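Local atomic coordinates of argininosuccinate lyase (Chelativorans sp., PDB entry 6RXA), a protein that acts as a C-N lyase (EDDS lyase) of the aspartase/fumarase superfamily and is thought to split argininosuccinate into fumarate and arginine. Residues T36-F40 with L85-Y91; G308-S312 with R324-E328. The protein carries 2 engineered substitutions. One frame throughout, in Å; residues are numbered along the deposited sequence. Where two conformers were deposited one is given.

Contact 1 of 2, residues T36-F40 with L85-Y91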
ATOM      1  N   THR A  36     -10.988 -19.613   8.787  1.00 14.73           N
ATOM      2  CA  THR A  36     -11.260 -20.626   9.806  1.00 16.41           C
ATOM      3  C   THR A  36     -11.762 -21.926   9.189  1.00 15.37           C
ATOM      4  O   THR A  36     -11.286 -23.015   9.545  1.00 16.94           O
ATOM      5  CB  THR A  36     -12.272 -20.078  10.815  1.00 20.43           C
ATOM      6  OG1 THR A  36     -11.689 -18.953  11.491  1.00 21.62           O
ATOM      7  CG2 THR A  36     -12.672 -21.151  11.811  1.00 22.54           C
ATOM      8  N   SER A  37     -12.690 -21.840   8.239  1.00 15.12           N
ATOM      9  CA  SER A  37     -13.226 -23.059   7.642  1.00 16.77           C
ATOM     10  C   SER A  37     -12.211 -23.736   6.735  1.00 16.11           C
ATOM     11  O   SER A  37     -12.175 -24.976   6.660  1.00 17.31           O
ATOM     12  CB  SER A  37     -14.505 -22.736   6.883  1.00 19.31           C
ATOM     13  OG  SER A  37     -15.558 -22.456   7.796  1.00 22.32           O
ATOM     14  N   ALA A  38     -11.375 -22.954   6.056  1.00 14.85           N
ATOM     15  CA  ALA A  38     -10.371 -23.532   5.178  1.00 14.31           C
ATOM     16  C   ALA A  38      -9.278 -24.250   5.961  1.00 14.84           C
ATOM     17  O   ALA A  38      -8.774 -25.290   5.511  1.00 15.52           O
ATOM     18  CB  ALA A  38      -9.762 -22.442   4.293  1.00 14.79           C
ATOM     19  N   VAL A  39      -8.894 -23.725   7.125  1.00 14.64           N
ATOM     20  CA  VAL A  39      -7.792 -24.300   7.895  1.00 14.78           C
ATOM     21  C   VAL A  39      -8.252 -25.449   8.774  1.00 15.32           C
ATOM     22  O   VAL A  39      -7.440 -26.343   9.084  1.00 16.26           O
ATOM     23  CB  VAL A  39      -7.129 -23.195   8.734  1.00 16.91           C
ATOM     24  CG1 VAL A  39      -6.082 -23.743   9.665  1.00 20.98           C
ATOM     25  CG2 VAL A  39      -6.490 -22.181   7.814  1.00 15.39           C
ATOM     26  N   PHE A  40      -9.526 -25.487   9.134  1.00 15.99           N
ATOM     27  CA  PHE A  40     -10.018 -26.488  10.073  1.00 16.78           C
ATOM     28  C   PHE A  40      -9.640 -27.922   9.720  1.00 16.23           C
ATOM     29  O   PHE A  40      -9.202 -28.659  10.622  1.00 16.87           O
ATOM     30  CB  PHE A  40     -11.539 -26.376  10.205  1.00 19.31           C
ATOM     31  CG  PHE A  40     -12.142 -27.542  10.926  1.00 22.78           C
ATOM     32  CD1 PHE A  40     -11.911 -27.704  12.275  1.00 26.92           C
ATOM     33  CD2 PHE A  40     -12.891 -28.490  10.259  1.00 23.62           C
ATOM     34  CE1 PHE A  40     -12.434 -28.782  12.958  1.00 29.82           C
ATOM     35  CE2 PHE A  40     -13.417 -29.572  10.936  1.00 26.61           C
ATOM     36  CZ  PHE A  40     -13.185 -29.716  12.287  1.00 29.66           C
ATOM     37  N   LEU A  85     -17.643 -25.316  15.963  1.00 21.87           N
ATOM     38  CA  LEU A  85     -16.662 -26.281  16.437  1.00 20.73           C
ATOM     39  C   LEU A  85     -15.357 -26.229  15.660  1.00 20.00           C
ATOM     40  O   LEU A  85     -14.520 -27.117  15.827  1.00 20.93           O
ATOM     41  CB  LEU A  85     -17.229 -27.693  16.335  1.00 21.89           C
ATOM     42  CG  LEU A  85     -18.475 -27.899  17.191  1.00 23.84           C
ATOM     43  CD1 LEU A  85     -18.991 -29.296  17.006  1.00 24.40           C
ATOM     44  CD2 LEU A  85     -18.152 -27.612  18.656  1.00 26.14           C
ATOM     45  N   ARG A  86     -15.166 -25.224  14.810  1.00 18.78           N
ATOM     46  CA  ARG A  86     -14.007 -25.177  13.919  1.00 19.68           C
ATOM     47  C   ARG A  86     -12.830 -24.382  14.475  1.00 20.41           C
ATOM     48  O   ARG A  86     -11.807 -24.285  13.793  1.00 23.09           O
ATOM     49  CB  ARG A  86     -14.409 -24.659  12.536  1.00 20.02           C
ATOM     50  CG  ARG A  86     -15.369 -25.601  11.846  1.00 21.10           C
ATOM     51  CD  ARG A  86     -15.894 -25.048  10.532  1.00 22.51           C
ATOM     52  NE  ARG A  86     -16.985 -25.883  10.057  1.00 24.66           N
ATOM     53  CZ  ARG A  86     -17.784 -25.585   9.042  1.00 27.27           C
ATOM     54  NH1 ARG A  86     -17.612 -24.458   8.366  1.00 28.38           N
ATOM     55  NH2 ARG A  86     -18.754 -26.428   8.711  1.00 28.19           N
ATOM     56  N   THR A  87     -12.942 -23.816  15.678  1.00 18.50           N
ATOM     57  CA  THR A  87     -11.813 -23.243  16.402  1.00 17.83           C
ATOM     58  C   THR A  87     -11.471 -24.151  17.582  1.00 17.68           C
ATOM     59  O   THR A  87     -12.269 -25.007  17.976  1.00 18.30           O
ATOM     60  CB  THR A  87     -12.095 -21.814  16.869  1.00 18.96           C
ATOM     61  OG1 THR A  87     -13.255 -21.780  17.698  1.00 19.45           O
ATOM     62  CG2 THR A  87     -12.308 -20.892  15.655  1.00 20.25           C
ATOM     63  N   TYR A  88     -10.274 -23.954  18.147  1.00 17.42           N
ATOM     64  CA  TYR A  88      -9.653 -25.013  18.940  1.00 16.89           C
ATOM     65  C   TYR A  88     -10.403 -25.298  20.247  1.00 17.15           C
ATOM     66  O   TYR A  88     -10.779 -26.441  20.518  1.00 17.43           O
ATOM     67  CB  TYR A  88      -8.165 -24.736  19.225  1.00 16.90           C
ATOM     68  CG  TYR A  88      -7.667 -25.875  20.056  1.00 17.94           C
ATOM     69  CD1 TYR A  88      -7.481 -27.127  19.475  1.00 18.81           C
ATOM     70  CD2 TYR A  88      -7.498 -25.750  21.425  1.00 18.54           C
ATOM     71  CE1 TYR A  88      -7.115 -28.211  20.230  1.00 19.42           C
ATOM     72  CE2 TYR A  88      -7.125 -26.844  22.194  1.00 19.44           C
ATOM     73  CZ  TYR A  88      -6.931 -28.064  21.580  1.00 19.77           C
ATOM     74  OH  TYR A  88      -6.568 -29.173  22.316  1.00 20.48           O
ATOM     75  N   LEU A  89     -10.544 -24.304  21.123  1.00 16.52           N
ATOM     76  CA  LEU A  89     -11.137 -24.607  22.424  1.00 16.47           C
ATOM     77  C   LEU A  89     -12.555 -25.142  22.290  1.00 16.55           C
ATOM     78  O   LEU A  89     -12.892 -26.108  22.994  1.00 16.37           O
ATOM     79  CB  LEU A  89     -11.033 -23.417  23.384  1.00 17.60           C
ATOM     80  CG  LEU A  89      -9.626 -23.170  23.938  1.00 19.35           C
ATOM     81  CD1 LEU A  89      -9.591 -21.901  24.782  1.00 19.11           C
ATOM     82  CD2 LEU A  89      -9.143 -24.366  24.764  1.00 20.92           C
ATOM     83  N   PRO A  90     -13.413 -24.600  21.416  1.00 16.87           N
ATOM     84  CA  PRO A  90     -14.718 -25.245  21.191  1.00 17.97           C
ATOM     85  C   PRO A  90     -14.611 -26.689  20.730  1.00 17.23           C
ATOM     86  O   PRO A  90     -15.399 -27.547  21.160  1.00 17.14           O
ATOM     87  CB  PRO A  90     -15.378 -24.337  20.143  1.00 19.24           C
ATOM     88  CG  PRO A  90     -14.787 -22.971  20.435  1.00 18.57           C
ATOM     89  CD  PRO A  90     -13.339 -23.257  20.809  1.00 17.15           C
ATOM     90  N   TYR A  91     -13.653 -26.978  19.848  1.00 17.71           N
ATOM     91  CA  TYR A  91     -13.468 -28.337  19.356  1.00 17.33           C
ATOM     92  C   TYR A  91     -13.025 -29.268  20.476  1.00 17.30           C
ATOM     93  O   TYR A  91     -13.553 -30.378  20.620  1.00 17.04           O
ATOM     94  CB  TYR A  91     -12.440 -28.299  18.223  1.00 16.19           C
ATOM     95  CG  TYR A  91     -12.176 -29.629  17.582  1.00 17.12           C
ATOM     96  CD1 TYR A  91     -11.288 -30.528  18.150  1.00 20.94           C
ATOM     97  CD2 TYR A  91     -12.807 -29.981  16.403  1.00 16.39           C
ATOM     98  CE1 TYR A  91     -11.040 -31.757  17.565  1.00 23.23           C
ATOM     99  CE2 TYR A  91     -12.564 -31.210  15.805  1.00 19.06           C
ATOM    100  CZ  TYR A  91     -11.675 -32.090  16.395  1.00 22.39           C
ATOM    101  OH  TYR A  91     -11.426 -33.312  15.818  1.00 23.61           O
TER
HETATM  102  O   HOH W   1      -9.774 -23.518  11.916  1.00 32.50           O

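Contact 2 of 2, residues G308-S312 with R324-E328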
ATOM      1  N   GLY A 308      -1.683  -5.058   4.024  1.00 11.52           N
ATOM      2  CA  GLY A 308      -2.192  -5.318   5.362  1.00 11.70           C
ATOM      3  C   GLY A 308      -1.271  -6.208   6.173  1.00 11.28           C
ATOM      4  O   GLY A 308      -1.047  -5.967   7.360  1.00 12.39           O
ATOM      5  N   ILE A 309      -0.751  -7.267   5.546  1.00 11.56           N
ATOM      6  CA  ILE A 309       0.139  -8.184   6.245  1.00 10.06           C
ATOM      7  C   ILE A 309       1.401  -7.458   6.685  1.00  9.87           C
ATOM      8  O   ILE A 309       1.794  -7.514   7.855  1.00 11.95           O
ATOM      9  CB  ILE A 309       0.457  -9.402   5.359  1.00 11.72           C
ATOM     10  CG1 ILE A 309      -0.779 -10.259   5.125  1.00 11.23           C
ATOM     11  CG2 ILE A 309       1.533 -10.243   6.020  1.00 13.13           C
ATOM     12  CD1 ILE A 309      -0.673 -11.172   3.903  1.00 12.86           C
ATOM     13  N   LEU A 310       2.046  -6.744   5.755  1.00 11.45           N
ATOM     14  CA  LEU A 310       3.279  -6.036   6.101  1.00 10.91           C
ATOM     15  C   LEU A 310       3.038  -4.937   7.130  1.00 12.06           C
ATOM     16  O   LEU A 310       3.872  -4.725   8.020  1.00 12.48           O
ATOM     17  CB  LEU A 310       3.947  -5.453   4.863  1.00 11.47           C
ATOM     18  CG  LEU A 310       4.717  -6.455   4.010  1.00 12.42           C
ATOM     19  CD1 LEU A 310       5.036  -5.834   2.649  1.00 13.01           C
ATOM     20  CD2 LEU A 310       5.977  -6.963   4.680  1.00 13.00           C
ATOM     21  N   THR A 311       1.922  -4.213   7.021  1.00 11.72           N
ATOM     22  CA  THR A 311       1.608  -3.222   8.050  1.00 11.37           C
ATOM     23  C   THR A 311       1.538  -3.884   9.421  1.00 10.82           C
ATOM     24  O   THR A 311       2.072  -3.368  10.408  1.00 12.27           O
ATOM     25  CB  THR A 311       0.292  -2.520   7.734  1.00 11.79           C
ATOM     26  OG1 THR A 311       0.460  -1.718   6.558  1.00 12.96           O
ATOM     27  CG2 THR A 311      -0.134  -1.615   8.861  1.00 11.18           C
ATOM     28  N   SER A 312       0.856  -5.029   9.502  1.00 10.84           N
ATOM     29  CA  SER A 312       0.689  -5.693  10.793  1.00 11.73           C
ATOM     30  C   SER A 312       2.034  -6.132  11.369  1.00 11.98           C
ATOM     31  O   SER A 312       2.244  -6.048  12.585  1.00 13.35           O
ATOM     32  CB  SER A 312      -0.313  -6.857  10.688  1.00 11.55           C
ATOM     33  OG  SER A 312       0.231  -8.017  10.091  1.00 12.49           O
ATOM     34  N   ARG A 324      -1.812  -9.932  13.778  1.00 13.86           N
ATOM     35  CA  ARG A 324      -1.260 -10.112  12.444  1.00 13.02           C
ATOM     36  C   ARG A 324      -2.367 -10.392  11.440  1.00 12.90           C
ATOM     37  O   ARG A 324      -3.294 -11.162  11.708  1.00 14.63           O
ATOM     38  CB  ARG A 324      -0.260 -11.266  12.459  1.00 14.13           C
ATOM     39  CG  ARG A 324       1.002 -10.954  13.277  1.00 16.28           C
ATOM     40  CD  ARG A 324       1.929 -12.150  13.431  1.00 18.62           C
ATOM     41  NE  ARG A 324       1.258 -13.222  14.169  1.00 22.57           N
ATOM     42  CZ  ARG A 324       1.814 -14.377  14.530  1.00 25.29           C
ATOM     43  NH1 ARG A 324       3.078 -14.640  14.247  1.00 22.48           N
ATOM     44  NH2 ARG A 324       1.095 -15.273  15.181  1.00 30.18           N
ATOM     45  N   VAL A 325      -2.258  -9.770  10.278  1.00 11.89           N
ATOM     46  CA  VAL A 325      -3.185  -9.972   9.166  1.00 11.86           C
ATOM     47  C   VAL A 325      -2.793 -11.226   8.397  1.00 12.60           C
ATOM     48  O   VAL A 325      -1.604 -11.553   8.252  1.00 12.88           O
ATOM     49  CB  VAL A 325      -3.216  -8.707   8.287  1.00 12.21           C
ATOM     50  CG1 VAL A 325      -4.023  -8.903   7.015  1.00 11.77           C
ATOM     51  CG2 VAL A 325      -3.795  -7.541   9.096  1.00 13.45           C
ATOM     52  N   GLU A 326      -3.808 -11.936   7.916  1.00 13.64           N
ATOM     53  CA  GLU A 326      -3.658 -13.227   7.270  0.52 14.50           C
ATOM     54  C   GLU A 326      -3.836 -13.098   5.761  1.00 14.33           C
ATOM     55  O   GLU A 326      -4.402 -12.121   5.254  1.00 16.51           O
ATOM     56  CB  GLU A 326      -4.699 -14.207   7.827  0.52 15.57           C
ATOM     57  CG  GLU A 326      -4.480 -14.557   9.298  0.52 20.34           C
ATOM     58  CD  GLU A 326      -5.771 -14.656  10.110  0.52 20.30           C
ATOM     59  OE1 GLU A 326      -6.698 -13.844   9.897  0.52 20.88           O
ATOM     60  OE2 GLU A 326      -5.858 -15.550  10.970  0.52 21.89           O
ATOM     61  N   LEU A 327      -3.356 -14.114   5.039  1.00 13.33           N
ATOM     62  CA  LEU A 327      -3.683 -14.289   3.630  1.00 13.64           C
ATOM     63  C   LEU A 327      -4.892 -15.214   3.544  1.00 14.14           C
ATOM     64  O   LEU A 327      -4.822 -16.369   3.980  1.00 15.98           O
ATOM     65  CB  LEU A 327      -2.516 -14.894   2.860  1.00 13.85           C
ATOM     66  CG  LEU A 327      -2.727 -15.050   1.353  1.00 15.50           C
ATOM     67  CD1 LEU A 327      -3.092 -13.733   0.667  1.00 16.03           C
ATOM     68  CD2 LEU A 327      -1.462 -15.667   0.707  1.00 15.15           C
ATOM     69  N   GLU A 328      -5.990 -14.707   3.022  1.00 13.86           N
ATOM     70  CA  GLU A 328      -7.270 -15.391   3.148  1.00 15.11           C
ATOM     71  C   GLU A 328      -7.645 -16.164   1.898  1.00 12.86           C
ATOM     72  O   GLU A 328      -7.210 -15.854   0.782  1.00 13.91           O
ATOM     73  CB  GLU A 328      -8.358 -14.367   3.467  1.00 23.60           C
ATOM     74  CG  GLU A 328      -7.999 -13.556   4.706  1.00 42.92           C
ATOM     75  CD  GLU A 328      -9.190 -13.055   5.469  1.00 66.72           C
ATOM     76  OE1 GLU A 328      -9.269 -11.831   5.707  1.00 83.10           O
ATOM     77  OE2 GLU A 328     -10.041 -13.885   5.836  1.00 73.77           O
TER

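Contact 1 of 2, residues T36-F40 with L85-Y91
Start with R86, which gives up more surface here than any other residue. Its aliphatic part lies across the F40 ring: CG of R86 sits 4.1 Å from the centroid of the F40 ring, 18° off the ring normal, a CH-pi contact squarely over one face. Beyond that, the guanidinium reaches the first turn of helix 35-56, where R86 NH1 donates to S37 OG at 2.9 Å. R86 NH2 also bonds to the carbonyl of A79, so one arginine ties the start of helix 35-56 to the end of helix 62-79. The setting is the helical N-terminal part of an aspartase/fumarase-type lyase, where the link leading into helix 88-99 passes beside the beginning of helix 35-56. F40 points its CA-to-CB bond toward segment 85-91. F40 CE1 comes within 3.7 Å of Y91 CD2, the two ring planes inclined at 59°; helix 62-79 also packs on both rings, and its D76 takes the Y91 hydroxyl in a hydrogen bond. T36 closes the more exposed side: its CG2 is 3.9 Å from T87 CG2 and 3.8 Å from R86 O. A water bridges the two backbones, donating to T36 O and R86 O at 2.9 Å each.

Contact 2 of 2, residues G308-S312 with R324-E328
This is a helix-loop-helix connection in the central helical region of an aspartase/fumarase-type tetramer: helix 303-314 ends, the chain turns back, and extended residues 324-327 run beside its last turns before helix 329-348 starts, with E328 at the N-cap position. V325 and I309 bury the most surface. V325 aims its CA-to-CB bond at the helix, with CG2 3.6 Å from G308 O. G308 leaves room there, since an ideal CB would stand a tight 3.4 Å from V325 CG1. I309 lies alongside, its CG1 3.5 Å from V325 O and 4.0 Å from V325 CG1, its CD1 4.3 Å from L327 CB; it also touches V238, A239 and A242 of helix 236-262. Charged ends lead elsewhere: R324 sends its guanidinium to the carbonyl of V232 and makes a cation-pi contact with W235, while E326, whose CB points away from the helix, forms a salt bridge with K297 of the second subunit. That subunit also presents F300 to S312 and V325, so the pair is sealed at a subunit interface. The polar link across the segments is made by S312, whose chi1 of 77° lets OG donate back to I309 O at 2.8 Å and accept a nearly straight 3.1 Å hydrogen bond from V325 N.

The two contacts use different elements and do not touch, with centres about 20 Å apart and nearest atoms about 7 Å apart. Helix 112-147 is a common neighbour: A38 and Y88, in the segments of contact 1 but not touching across it, pack on it, as does L327 of contact 2. Contact 1 lies farther out, its centre about 29 Å from the chain centre, against about 20 Å for contact 2, and is only partly buried, which suits its arginine-over-ring packing and bridging water. Contact 2 is buried, largely aliphatic, and joined by a serine-to-backbone bond. Both meet the second subunit, but contact 1 does so through L89 and P90, outside the touching residues, whereas contact 2 faces it directly.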